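Local coordinates for periplasmic beta-glucosidase (Pseudomonas aeruginosa, PDB 6R5V), which probably hydrolyses terminal, non-reducing beta-D-glucosyl residues of beta-glucosides in the periplasm, releasing beta-D-glucose, at residues H76-A81 against S399-P404; S124-I129 against V175-L180. The protein carries 1 engineered substitution. All coordinates share one frame; numbering follows the deposited sequence. Where two conformers were deposited one is given.

Contact 1: residues H76-A81 against S399-P404. With XYP (beta-D-xylopyranose), chain C.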
loop_
_atom_site.group_PDB
_atom_site.type_symbol
_atom_site.label_atom_id
_atom_site.label_comp_id
_atom_site.label_asym_id
_atom_site.label_seq_id
_atom_site.Cartn_x
_atom_site.Cartn_y
_atom_site.Cartn_z
ATOM N N HIS A 76 -31.670 -16.229 -15.697
ATOM C CA HIS A 76 -31.734 -15.882 -14.264
ATOM C C HIS A 76 -30.377 -16.133 -13.629
ATOM O O HIS A 76 -29.809 -17.237 -13.864
ATOM C CB HIS A 76 -32.822 -16.661 -13.546
ATOM C CG HIS A 76 -34.178 -16.162 -13.877
ATOM N ND1 HIS A 76 -34.823 -16.499 -15.050
ATOM C CD2 HIS A 76 -35.010 -15.340 -13.195
ATOM C CE1 HIS A 76 -35.998 -15.881 -15.085
ATOM N NE2 HIS A 76 -36.152 -15.197 -13.942
ATOM N N ALA A 77 -29.863 -15.114 -12.933
ATOM C CA ALA A 77 -28.532 -15.199 -12.291
ATOM C C ALA A 77 -28.628 -15.007 -10.778
ATOM O O ALA A 77 -29.610 -14.471 -10.245
ATOM C CB ALA A 77 -27.572 -14.221 -12.932
ATOM N N TYR A 78 -27.555 -15.423 -10.120
ATOM C CA TYR A 78 -27.408 -15.269 -8.652
ATOM C C TYR A 78 -25.932 -15.338 -8.302
ATOM O O TYR A 78 -25.146 -15.631 -9.170
ATOM C CB TYR A 78 -28.144 -16.377 -7.947
ATOM C CG TYR A 78 -28.423 -16.178 -6.478
ATOM C CD1 TYR A 78 -28.812 -14.964 -5.942
ATOM C CD2 TYR A 78 -28.417 -17.284 -5.654
ATOM C CE1 TYR A 78 -29.099 -14.819 -4.594
ATOM C CE2 TYR A 78 -28.766 -17.178 -4.326
ATOM C CZ TYR A 78 -29.102 -15.949 -3.791
ATOM O OH TYR A 78 -29.463 -15.929 -2.479
ATOM N N ASP A 79 -25.618 -14.982 -7.064
ATOM C CA ASP A 79 -24.236 -14.977 -6.520
ATOM C C ASP A 79 -24.056 -16.317 -5.794
ATOM O O ASP A 79 -24.194 -16.347 -4.573
ATOM C CB ASP A 79 -24.020 -13.760 -5.610
ATOM C CG ASP A 79 -23.829 -12.415 -6.307
ATOM O OD1 ASP A 79 -22.836 -12.257 -7.025
ATOM O OD2 ASP A 79 -24.634 -11.520 -6.083
ATOM N N VAL A 80 -23.824 -17.366 -6.541
ATOM C CA VAL A 80 -23.544 -18.696 -5.987
ATOM C C VAL A 80 -22.023 -18.762 -5.965
ATOM O O VAL A 80 -21.410 -19.028 -7.005
ATOM C CB VAL A 80 -24.217 -19.803 -6.807
ATOM C CG1 VAL A 80 -23.952 -21.151 -6.207
ATOM C CG2 VAL A 80 -25.716 -19.584 -6.907
ATOM N N ALA A 81 -21.461 -18.298 -4.859
ATOM C CA ALA A 81 -20.024 -18.024 -4.709
ATOM C C ALA A 81 -19.338 -19.268 -4.154
ATOM O O ALA A 81 -18.291 -19.655 -4.675
ATOM C CB ALA A 81 -19.865 -16.803 -3.830
ATOM N N SER A 399 -23.313 -16.113 1.293
ATOM C CA SER A 399 -23.898 -17.436 1.593
ATOM C C SER A 399 -25.134 -17.709 0.722
ATOM O O SER A 399 -25.778 -18.720 0.969
ATOM C CB SER A 399 -24.225 -17.532 3.082
ATOM O OG SER A 399 -25.161 -16.537 3.436
ATOM N N ALA A 400 -25.394 -16.920 -0.325
ATOM C CA ALA A 400 -26.427 -17.257 -1.336
ATOM C C ALA A 400 -27.732 -17.655 -0.626
ATOM O O ALA A 400 -28.189 -16.860 0.224
ATOM C CB ALA A 400 -25.876 -18.333 -2.236
ATOM N N ALA A 401 -28.327 -18.823 -0.943
ATOM C CA ALA A 401 -29.641 -19.244 -0.400
ATOM C C ALA A 401 -29.437 -20.165 0.812
ATOM O O ALA A 401 -30.425 -20.822 1.246
ATOM C CB ALA A 401 -30.457 -19.919 -1.482
ATOM N N GLY A 402 -28.235 -20.157 1.412
ATOM C CA GLY A 402 -27.958 -20.896 2.657
ATOM C C GLY A 402 -28.879 -20.455 3.772
ATOM O O GLY A 402 -29.091 -19.256 3.957
ATOM N N VAL A 403 -29.402 -21.417 4.514
ATOM C CA VAL A 403 -30.361 -21.190 5.615
ATOM C C VAL A 403 -29.556 -21.371 6.890
ATOM O O VAL A 403 -29.127 -22.491 7.171
ATOM C CB VAL A 403 -31.518 -22.201 5.543
ATOM C CG1 VAL A 403 -32.508 -21.971 6.670
ATOM C CG2 VAL A 403 -32.206 -22.162 4.184
ATOM N N PRO A 404 -29.300 -20.301 7.674
ATOM C CA PRO A 404 -28.542 -20.462 8.912
ATOM C C PRO A 404 -29.085 -21.574 9.832
ATOM O O PRO A 404 -28.312 -22.290 10.407
ATOM C CB PRO A 404 -28.654 -19.086 9.568
ATOM C CG PRO A 404 -28.813 -18.133 8.387
ATOM C CD PRO A 404 -29.641 -18.896 7.385
HETATM C C1 XYP C . -22.888 -6.993 -5.850
HETATM C C2 XYP C . -23.025 -7.987 -7.026
HETATM C C3 XYP C . -21.958 -9.087 -6.875
HETATM C C4 XYP C . -20.594 -8.407 -6.883
HETATM C C5 XYP C . -20.483 -7.313 -5.823
HETATM O O2 XYP C . -24.392 -8.445 -7.073
HETATM O O3 XYP C . -21.901 -10.088 -7.900
HETATM O O4 XYP C . -19.609 -9.397 -6.644
HETATM O O5 XYP C . -21.574 -6.405 -5.769
HETATM O O HOH W 1 -24.291 -14.884 -2.093
#

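Contact 2: residues S124-I129 against V175-L180. With XYP (beta-D-xylopyranose), chain C.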
loop_
_atom_site.group_PDB
_atom_site.type_symbol
_atom_site.label_atom_id
_atom_site.label_comp_id
_atom_site.label_asym_id
_atom_site.label_seq_id
_atom_site.Cartn_x
_atom_site.Cartn_y
_atom_site.Cartn_z
ATOM N N SER A 124 -19.748 -15.786 -10.430
ATOM C CA SER A 124 -18.643 -16.578 -9.814
ATOM C C SER A 124 -17.931 -17.295 -10.956
ATOM O O SER A 124 -18.525 -17.459 -12.025
ATOM C CB SER A 124 -19.214 -17.483 -8.728
ATOM O OG SER A 124 -18.344 -18.525 -8.292
ATOM N N PRO A 125 -16.637 -17.668 -10.849
ATOM C CA PRO A 125 -15.811 -17.479 -9.658
ATOM C C PRO A 125 -15.282 -16.037 -9.531
ATOM O O PRO A 125 -15.133 -15.347 -10.535
ATOM C CB PRO A 125 -14.662 -18.455 -9.917
ATOM C CG PRO A 125 -14.476 -18.397 -11.431
ATOM C CD PRO A 125 -15.870 -18.205 -11.980
ATOM N N MET A 126 -15.038 -15.626 -8.286
ATOM C CA MET A 126 -14.201 -14.440 -7.967
ATOM C C MET A 126 -12.715 -14.836 -8.012
ATOM O O MET A 126 -12.291 -15.717 -7.261
ATOM C CB MET A 126 -14.614 -13.887 -6.606
ATOM C CG MET A 126 -13.968 -12.542 -6.253
ATOM S SD MET A 126 -12.323 -12.771 -5.570
ATOM C CE MET A 126 -12.078 -11.211 -4.718
ATOM N N VAL A 127 -11.936 -14.233 -8.896
ATOM C CA VAL A 127 -10.525 -14.658 -9.157
ATOM C C VAL A 127 -9.538 -13.506 -9.014
ATOM O O VAL A 127 -8.404 -13.581 -9.584
ATOM C CB VAL A 127 -10.406 -15.340 -10.531
ATOM C CG1 VAL A 127 -11.342 -16.545 -10.610
ATOM C CG2 VAL A 127 -10.642 -14.389 -11.696
ATOM N N ASP A 128 -9.917 -12.486 -8.253
ATOM C CA ASP A 128 -9.074 -11.288 -8.015
ATOM C C ASP A 128 -7.926 -11.686 -7.086
ATOM O O ASP A 128 -8.210 -12.227 -6.020
ATOM C CB ASP A 128 -9.875 -10.220 -7.332
ATOM C CG ASP A 128 -11.106 -9.790 -8.079
ATOM O OD1 ASP A 128 -11.041 -9.729 -9.319
ATOM O OD2 ASP A 128 -12.124 -9.571 -7.417
ATOM N N ILE A 129 -6.682 -11.432 -7.454
ATOM C CA ILE A 129 -5.526 -11.719 -6.548
ATOM C C ILE A 129 -5.607 -10.762 -5.359
ATOM O O ILE A 129 -5.872 -9.561 -5.565
ATOM C CB ILE A 129 -4.216 -11.514 -7.339
ATOM C CG1 ILE A 129 -4.077 -12.598 -8.406
ATOM C CG2 ILE A 129 -2.997 -11.407 -6.479
ATOM C CD1 ILE A 129 -3.922 -13.985 -7.834
ATOM N N VAL A 175 -17.280 -14.817 -14.587
ATOM C CA VAL A 175 -16.003 -14.582 -13.839
ATOM C C VAL A 175 -15.932 -13.121 -13.419
ATOM O O VAL A 175 -16.339 -12.244 -14.194
ATOM C CB VAL A 175 -14.758 -15.014 -14.628
ATOM C CG1 VAL A 175 -14.525 -14.284 -15.921
ATOM C CG2 VAL A 175 -13.517 -14.987 -13.765
ATOM N N LYS A 176 -15.469 -12.869 -12.191
ATOM C CA LYS A 176 -15.411 -11.487 -11.646
ATOM C C LYS A 176 -14.135 -11.321 -10.815
ATOM O O LYS A 176 -13.501 -12.296 -10.459
ATOM C CB LYS A 176 -16.694 -11.247 -10.841
ATOM C CG LYS A 176 -16.781 -12.011 -9.535
ATOM C CD LYS A 176 -18.157 -11.884 -8.886
ATOM C CE LYS A 176 -18.230 -12.498 -7.517
ATOM N NZ LYS A 176 -19.582 -12.249 -6.993
ATOM N N HIS A 177 -13.738 -10.105 -10.494
ATOM C CA HIS A 177 -14.254 -8.832 -10.967
ATOM C C HIS A 177 -13.217 -8.207 -11.916
ATOM O O HIS A 177 -12.093 -7.919 -11.495
ATOM C CB HIS A 177 -14.487 -7.880 -9.803
ATOM C CG HIS A 177 -15.401 -8.400 -8.742
ATOM N ND1 HIS A 177 -14.946 -9.198 -7.695
ATOM C CD2 HIS A 177 -16.722 -8.213 -8.542
ATOM C CE1 HIS A 177 -15.972 -9.459 -6.881
ATOM N NE2 HIS A 177 -17.057 -8.864 -7.370
ATOM N N PHE A 178 -13.524 -8.128 -13.198
ATOM C CA PHE A 178 -12.535 -7.787 -14.249
ATOM C C PHE A 178 -12.425 -6.259 -14.265
ATOM O O PHE A 178 -13.376 -5.596 -14.694
ATOM C CB PHE A 178 -13.007 -8.371 -15.574
ATOM C CG PHE A 178 -12.025 -8.248 -16.703
ATOM C CD1 PHE A 178 -10.804 -8.894 -16.618
ATOM C CD2 PHE A 178 -12.316 -7.545 -17.854
ATOM C CE1 PHE A 178 -9.911 -8.868 -17.685
ATOM C CE2 PHE A 178 -11.441 -7.544 -18.926
ATOM C CZ PHE A 178 -10.230 -8.183 -18.827
ATOM N N ALA A 179 -11.330 -5.678 -13.732
ATOM C CA ALA A 179 -10.151 -6.389 -13.263
ATOM C C ALA A 179 -9.436 -5.596 -12.159
ATOM O O ALA A 179 -9.604 -4.362 -12.082
ATOM C CB ALA A 179 -9.209 -6.587 -14.440
ATOM N N LEU A 180 -8.581 -6.304 -11.412
ATOM C CA LEU A 180 -7.568 -5.790 -10.440
ATOM C C LEU A 180 -8.252 -5.306 -9.151
ATOM O O LEU A 180 -7.639 -4.520 -8.399
ATOM C CB LEU A 180 -6.774 -4.617 -11.027
ATOM C CG LEU A 180 -6.251 -4.757 -12.457
ATOM C CD1 LEU A 180 -5.323 -3.607 -12.810
ATOM C CD2 LEU A 180 -5.536 -6.089 -12.651
HETATM C C1 XYP C . -22.888 -6.993 -5.850
HETATM C C2 XYP C . -23.025 -7.987 -7.026
HETATM C C3 XYP C . -21.958 -9.087 -6.875
HETATM C C4 XYP C . -20.594 -8.407 -6.883
HETATM C C5 XYP C . -20.483 -7.313 -5.823
HETATM O O2 XYP C . -24.392 -8.445 -7.073
HETATM O O3 XYP C . -21.901 -10.088 -7.900
HETATM O O4 XYP C . -19.609 -9.397 -6.644
HETATM O O5 XYP C . -21.574 -6.405 -5.769
#

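Contact 1: residues H76-A81 against S399-P404
Tyr78, at the end of its strand, meets the turn at Ala400 and Ala401 with the CE2 and OH end of its ring. From CB the side chain leaves with CG anti to the backbone N (chi1 -164°), carrying the ring to residues 399-404. CE2 comes first, 3.7 Å from the methyl CB of Ala400, with Ala401 N at the ring edge. CZ is near C and CA of Ala400, and at the tip OH sits 3.1 Å from the carbonyl carbon of Ala400. That backbone forms a type II' turn, closed by Gly402 N to Ser399 O at 2.9 Å. Ala400 CB also rests on Asp79 O (3.5 Å), and a water donates to Asp79 O and accepts from Ala400 N, bridging the backbones. In one of its two conformers the Asp79 carboxylate turns away to the xylose, accepting hydrogen bonds from O3 on OD1 (2.5 Å) and, longer, from O2 on OD2. The contact thus joins the N-terminal barrel to the C-terminal family domain beside the sugar pocket. Strand 75-78 runs between strands 48-50 and 121-122 of the TIM-like barrel, Val80 packs on helix 100-116, and the turn lies between helices 391-394 and 410-418.

Contact 2: residues S124-I129 against V175-L180
Backbone hydrogen bonds pair Met126 with Lys176 in a single bridge. Lys176 N donates a hydrogen bond to Pro125 O at 3.0 Å, and Val127 N donates one to Lys176 O at 2.9 Å, so both backbone polar groups of Lys176 are used. Cis peptides precede Pro125 and His177 on the two sides of the bridge.

The second set of bonds comes from the carboxylate of Asp128, which grips His177 twice. OD1 accepts from the backbone N and anchors the main chain, while OD2 uses its syn lone pair to take ND1-H at 2.9 Å, nearly in the ring plane, and so holds the rotation of the imidazole. The planes of carboxylate and ring are 28° apart; Tyr208 OH also binds OD1.

That leaves NE2 hydrogen-bonded to O4 of the xylose at 2.7 Å. Lys176 meets the same hydroxyl: its chain, extended beyond CG, brings NZ to 2.9 Å from O4, with a weak bond to O3, and NZ also donates to Phe123 O. Two neighbouring residues of one strand thus share O4 of the sugar, which Asp79 and Arg137 also bind through other contacts.

Apolar contacts fill in around these bonds. Lys176 CG lies over the centre of one face of the His177 ring, Met126 CG approaches CE1 obliquely at 3.7 Å, and Val127 CG2 meets Val175 CG2 at 3.6 Å, the two valines crossing at about a right angle.

Strand 172-178 lies between strands 121-122 and 218-221 of the parallel barrel sheet; helix 146-161 packs on Pro125 and Val127, helix 206-213 on Val127 and Val175.

From the N terminus the chain passes through residues 76-81, at the end of one barrel strand, then through 124-129 after the strand next to it, and through 175-180 on the following strand. Contact 2 closes there, a loop of about 45 residues holding helix 146-161. Only much later does the chain reach 399-404, within the C-terminal family domain, and close contact 1, which therefore encloses contact 2. Contact 2 ties neighbouring parts of the barrel together; contact 1 joins the barrel to the second domain. Their centres are about 17 Å apart, yet both reach the same xylose, and Asp79 OD1 forms a long, weak ion pair with Lys176 NZ.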